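Side-chain contacts in beta-amyloid-like protein (Caenorhabditis elegans, PDB 3K66), which is a worm homologue of human amyloid precursor protein whose E2 domain carries a heparin-binding site, and which probably takes part in cell adhesion and development: residues 131-134 and 135-139; 201-204 and 205-209. All coordinates share one frame; numbering follows the deposited sequence.

Contact 1 of 2, residues 131-134 and 135-139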
# COMPACT_ATOMS: atom_id res chain seq x y z
N LYS A 131 -3.85 23.34 5.52
CA LYS A 131 -3.93 22.59 4.27
C LYS A 131 -2.91 21.47 4.25
O LYS A 131 -3.14 20.40 3.68
CB LYS A 131 -3.72 23.51 3.06
CG LYS A 131 -4.65 24.71 3.07
CD LYS A 131 -5.04 25.21 1.68
CE LYS A 131 -3.95 26.08 1.07
NZ LYS A 131 -4.42 26.77 -0.16
N ALA A 132 -1.77 21.69 4.89
CA ALA A 132 -0.73 20.66 4.94
C ALA A 132 -1.24 19.51 5.80
O ALA A 132 -1.13 18.33 5.45
CB ALA A 132 0.55 21.23 5.51
N TYR A 133 -1.81 19.87 6.94
CA TYR A 133 -2.34 18.86 7.85
C TYR A 133 -3.43 18.06 7.17
O TYR A 133 -3.52 16.84 7.34
CB TYR A 133 -2.89 19.52 9.11
CG TYR A 133 -3.62 18.56 9.99
CD1 TYR A 133 -2.94 17.54 10.67
CD2 TYR A 133 -5.00 18.61 10.10
CE1 TYR A 133 -3.63 16.60 11.42
CE2 TYR A 133 -5.71 17.69 10.84
CZ TYR A 133 -5.03 16.68 11.50
OH TYR A 133 -5.74 15.74 12.23
N ILE A 134 -4.28 18.75 6.41
CA ILE A 134 -5.37 18.11 5.69
C ILE A 134 -4.83 17.14 4.64
O ILE A 134 -5.27 15.99 4.54
CB ILE A 134 -6.24 19.17 4.98
CG1 ILE A 134 -7.14 19.84 6.02
CG2 ILE A 134 -7.08 18.54 3.85
CD1 ILE A 134 -8.02 20.91 5.45
N ARG A 135 -3.87 17.60 3.86
CA ARG A 135 -3.27 16.77 2.82
C ARG A 135 -2.79 15.49 3.50
O ARG A 135 -3.05 14.40 3.01
CB ARG A 135 -2.07 17.51 2.20
CG ARG A 135 -2.21 17.78 0.70
CD ARG A 135 -1.06 18.60 0.13
NE ARG A 135 -1.20 20.00 0.47
CZ ARG A 135 -0.35 20.66 1.25
NH1 ARG A 135 0.69 20.01 1.76
NH2 ARG A 135 -0.56 21.95 1.52
N ALA A 136 -2.12 15.65 4.65
CA ALA A 136 -1.58 14.52 5.40
C ALA A 136 -2.62 13.47 5.77
O ALA A 136 -2.46 12.29 5.45
CB ALA A 136 -0.89 15.01 6.67
N GLU A 137 -3.66 13.89 6.46
CA GLU A 137 -4.72 12.96 6.84
C GLU A 137 -5.36 12.34 5.59
O GLU A 137 -5.56 11.12 5.51
CB GLU A 137 -5.77 13.68 7.68
CG GLU A 137 -5.23 14.13 9.02
CD GLU A 137 -5.31 13.03 10.05
OE1 GLU A 137 -5.34 11.85 9.66
OE2 GLU A 137 -5.33 13.34 11.27
N GLU A 138 -5.65 13.18 4.59
CA GLU A 138 -6.27 12.66 3.38
C GLU A 138 -5.37 11.64 2.66
O GLU A 138 -5.88 10.68 2.07
CB GLU A 138 -6.68 13.81 2.46
CG GLU A 138 -8.12 13.69 1.93
CD GLU A 138 -9.18 13.69 3.04
OE1 GLU A 138 -9.15 14.56 3.92
OE2 GLU A 138 -10.07 12.83 3.02
N LYS A 139 -4.05 11.82 2.71
CA LYS A 139 -3.13 10.86 2.10
C LYS A 139 -3.30 9.54 2.84
O LYS A 139 -3.22 8.46 2.27
CB LYS A 139 -1.67 11.32 2.23
CG LYS A 139 -1.37 12.31 1.26
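K131 and R135 begin a run of i to i+4 bonds along one continuous piece of helix 123-154. R135 N donates to K131 O at 2.9 Å. A136 N, E137 N and E138 N follow in turn on A132 O, Y133 O and I134 O. These bonds are close to straight, with E137 N to Y133 O at an N-H...O angle of 171°. The backbone is thus a regular alpha helix, and the side chains meet one turn apart.

Y133 and E137 form the main side-chain pair. CG of Y133 lies anti to the backbone N (chi1 172°), which carries the ring along the helix beside E137. E137 CG sits over one ring face, 4.0 Å from the centroid, in a CH-pi contact. Its chain then bends at chi2 (-85°) and takes the carboxylate to the phenol end of the ring. Y133 OH reaches E137 OE2 at 2.6 Å, a hydrogen bond that is weak. The ring and carboxylate planes stand nearly perpendicular. E137 also makes salt bridges to K103 and R176.

R135 folds back along the preceding turn. Its guanidinium lays one face over the backbone of K131 and A132, with NH1 3.5 Å from A132 CA. NE bonds to Y201 OH on helix 195-209. A leucine in place of R135 would probably leave Y201 OH without this donor and the turn at K131 and A132 without its flat cover.

E138 turns to helix 195-209, where R206 is its salt-bridge partner. The buried carboxylate of E137 is met by two cationic side chains and a phenol. Such surroundings would be expected to favour its charged form. The two salt bridges join helix 123-154 to helices 55-119 and 163-182.

Contact 2 of 2, residues 201-204 and 205-209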
# COMPACT_ATOMS: atom_id res chain seq x y z
N TYR A 201 -11.03 23.39 0.40
CA TYR A 201 -9.77 22.76 0.04
C TYR A 201 -9.84 21.29 0.38
O TYR A 201 -9.36 20.43 -0.36
CB TYR A 201 -8.60 23.38 0.80
CG TYR A 201 -7.28 22.70 0.50
CD1 TYR A 201 -6.61 22.91 -0.71
CD2 TYR A 201 -6.69 21.84 1.44
CE1 TYR A 201 -5.40 22.28 -0.97
CE2 TYR A 201 -5.49 21.21 1.18
CZ TYR A 201 -4.85 21.44 -0.03
OH TYR A 201 -3.65 20.82 -0.28
N TRP A 202 -10.44 20.99 1.53
CA TRP A 202 -10.58 19.60 1.96
C TRP A 202 -11.45 18.84 0.97
O TRP A 202 -11.09 17.76 0.53
CB TRP A 202 -11.17 19.56 3.37
CG TRP A 202 -11.41 18.23 3.95
CD1 TRP A 202 -10.83 17.05 3.59
CD2 TRP A 202 -12.17 17.95 5.13
NE1 TRP A 202 -11.16 16.05 4.50
CE2 TRP A 202 -11.98 16.59 5.44
CE3 TRP A 202 -12.98 18.73 5.95
CZ2 TRP A 202 -12.58 15.99 6.55
CZ3 TRP A 202 -13.58 18.14 7.06
CH2 TRP A 202 -13.37 16.77 7.35
N LYS A 203 -12.60 19.40 0.61
CA LYS A 203 -13.48 18.73 -0.34
C LYS A 203 -12.76 18.60 -1.69
O LYS A 203 -12.77 17.54 -2.32
CB LYS A 203 -14.80 19.50 -0.49
CG LYS A 203 -15.70 19.05 -1.64
CD LYS A 203 -15.36 19.78 -2.95
CE LYS A 203 -16.53 19.73 -3.95
NZ LYS A 203 -16.97 18.31 -4.22
N ASP A 204 -12.14 19.70 -2.11
CA ASP A 204 -11.40 19.70 -3.37
C ASP A 204 -10.25 18.69 -3.32
O ASP A 204 -10.11 17.86 -4.21
CB ASP A 204 -10.87 21.10 -3.71
CG ASP A 204 -11.96 22.00 -4.27
OD1 ASP A 204 -12.86 21.44 -4.93
OD2 ASP A 204 -11.91 23.24 -4.06
N TYR A 205 -9.43 18.75 -2.28
CA TYR A 205 -8.32 17.83 -2.18
C TYR A 205 -8.77 16.38 -2.17
O TYR A 205 -8.15 15.55 -2.81
CB TYR A 205 -7.48 18.09 -0.94
CG TYR A 205 -6.19 17.31 -0.99
CD1 TYR A 205 -5.13 17.74 -1.80
CD2 TYR A 205 -6.03 16.14 -0.26
CE1 TYR A 205 -3.94 17.02 -1.87
CE2 TYR A 205 -4.84 15.41 -0.32
CZ TYR A 205 -3.80 15.86 -1.13
OH TYR A 205 -2.61 15.19 -1.17
N ARG A 206 -9.82 16.06 -1.43
CA ARG A 206 -10.28 14.68 -1.43
C ARG A 206 -10.76 14.28 -2.83
O ARG A 206 -10.43 13.20 -3.32
CB ARG A 206 -11.42 14.46 -0.44
CG ARG A 206 -12.01 13.08 -0.59
CD ARG A 206 -13.04 12.77 0.47
NE ARG A 206 -12.40 12.65 1.77
CZ ARG A 206 -13.06 12.41 2.90
NH1 ARG A 206 -14.37 12.25 2.86
NH2 ARG A 206 -12.41 12.33 4.07
N ASP A 207 -11.53 15.15 -3.49
CA ASP A 207 -12.00 14.82 -4.83
C ASP A 207 -10.86 14.38 -5.74
O ASP A 207 -11.00 13.40 -6.47
CB ASP A 207 -12.76 15.99 -5.47
CG ASP A 207 -14.19 16.12 -4.95
OD1 ASP A 207 -14.76 15.09 -4.49
OD2 ASP A 207 -14.76 17.24 -5.03
N GLU A 208 -9.73 15.09 -5.70
CA GLU A 208 -8.58 14.76 -6.55
C GLU A 208 -7.87 13.46 -6.24
O GLU A 208 -7.67 12.61 -7.12
CB GLU A 208 -7.52 15.85 -6.47
CG GLU A 208 -7.88 17.18 -7.08
CD GLU A 208 -6.71 18.14 -7.05
OE1 GLU A 208 -5.66 17.81 -7.63
OE2 GLU A 208 -6.85 19.22 -6.44
N VAL A 209 -7.46 13.32 -4.98
CA VAL A 209 -6.68 12.18 -4.53
C VAL A 209 -7.38 10.85 -4.34
O VAL A 209 -6.80 9.80 -4.60
CB VAL A 209 -5.97 12.55 -3.23
CG1 VAL A 209 -5.31 11.34 -2.65
CG2 VAL A 209 -4.96 13.65 -3.52
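Y201 and Y205 point the same way from successive turns of helix 195-209. Their rings are nearly parallel, with planes at 26°, but slid apart so that they barely overlap. The centroids are 5.7 Å apart. The touch is made by the end of the first ring, where Y201 OH comes 3.7 Å from Y205 CD1. Y205 CB lies over one face of the Y201 ring, toward its rim. Beyond it, V209 CG2 lies over a face of the Y205 ring. Y201 OH has its polar partner in R135 of helix 123-154.

One salt bridge joins the two segments. K203 NZ meets D207 OD2 at 2.6 Å, on the syn side of the carboxylate. The lysine leaves with CG anti to its own N (chi1 169°), then bends at chi2 and again at chi4 to bring the ammonium over to D207. Both residues are exposed to solvent.

W202 and R206 also run side by side. Their flat groups are steeply inclined, at 78°, and W202 NE1 is 3.9 Å from R206 NH2. R206 NH2 makes salt bridges to E138 of helix 123-154 and to D174 of helix 163-182. W202 NE1 makes a weak hydrogen bond to E138.

The backbone bonds are those of an alpha helix. Y205, R206, D207 and E208 donate through N to the carbonyls of Y201, W202, K203 and D204. D207 N to K203 O is typical, at 2.9 Å.

The helix is thus two-sided. Its tyrosines, W202 and R206 face the neighbouring helices, while K203 and D207 pair on the solvent side. There K203 offsets the charge of D207 and may ease the crowding of acids with D204 nearby. Water is likely to screen this exposed pair.

From the N terminus, the chain runs through helices 14-53 and 55-119 before reaching contact 1 on helix 123-154. It then passes through helix 163-182 and arrives at contact 2 on helix 195-209, the last helix of the model. Each contact lies within one helix and closes no loop beyond a turn. They come in series and neither nest nor cross. Their centres are nonetheless only 10 Å apart, and the two touch directly. R135 and E138 of contact 1 meet Y201, W202, Y205 and R206 of contact 2, with R135 packing on Y205. These links tie the C-terminal helix to helix 123-154 in the all-helical E2 fold.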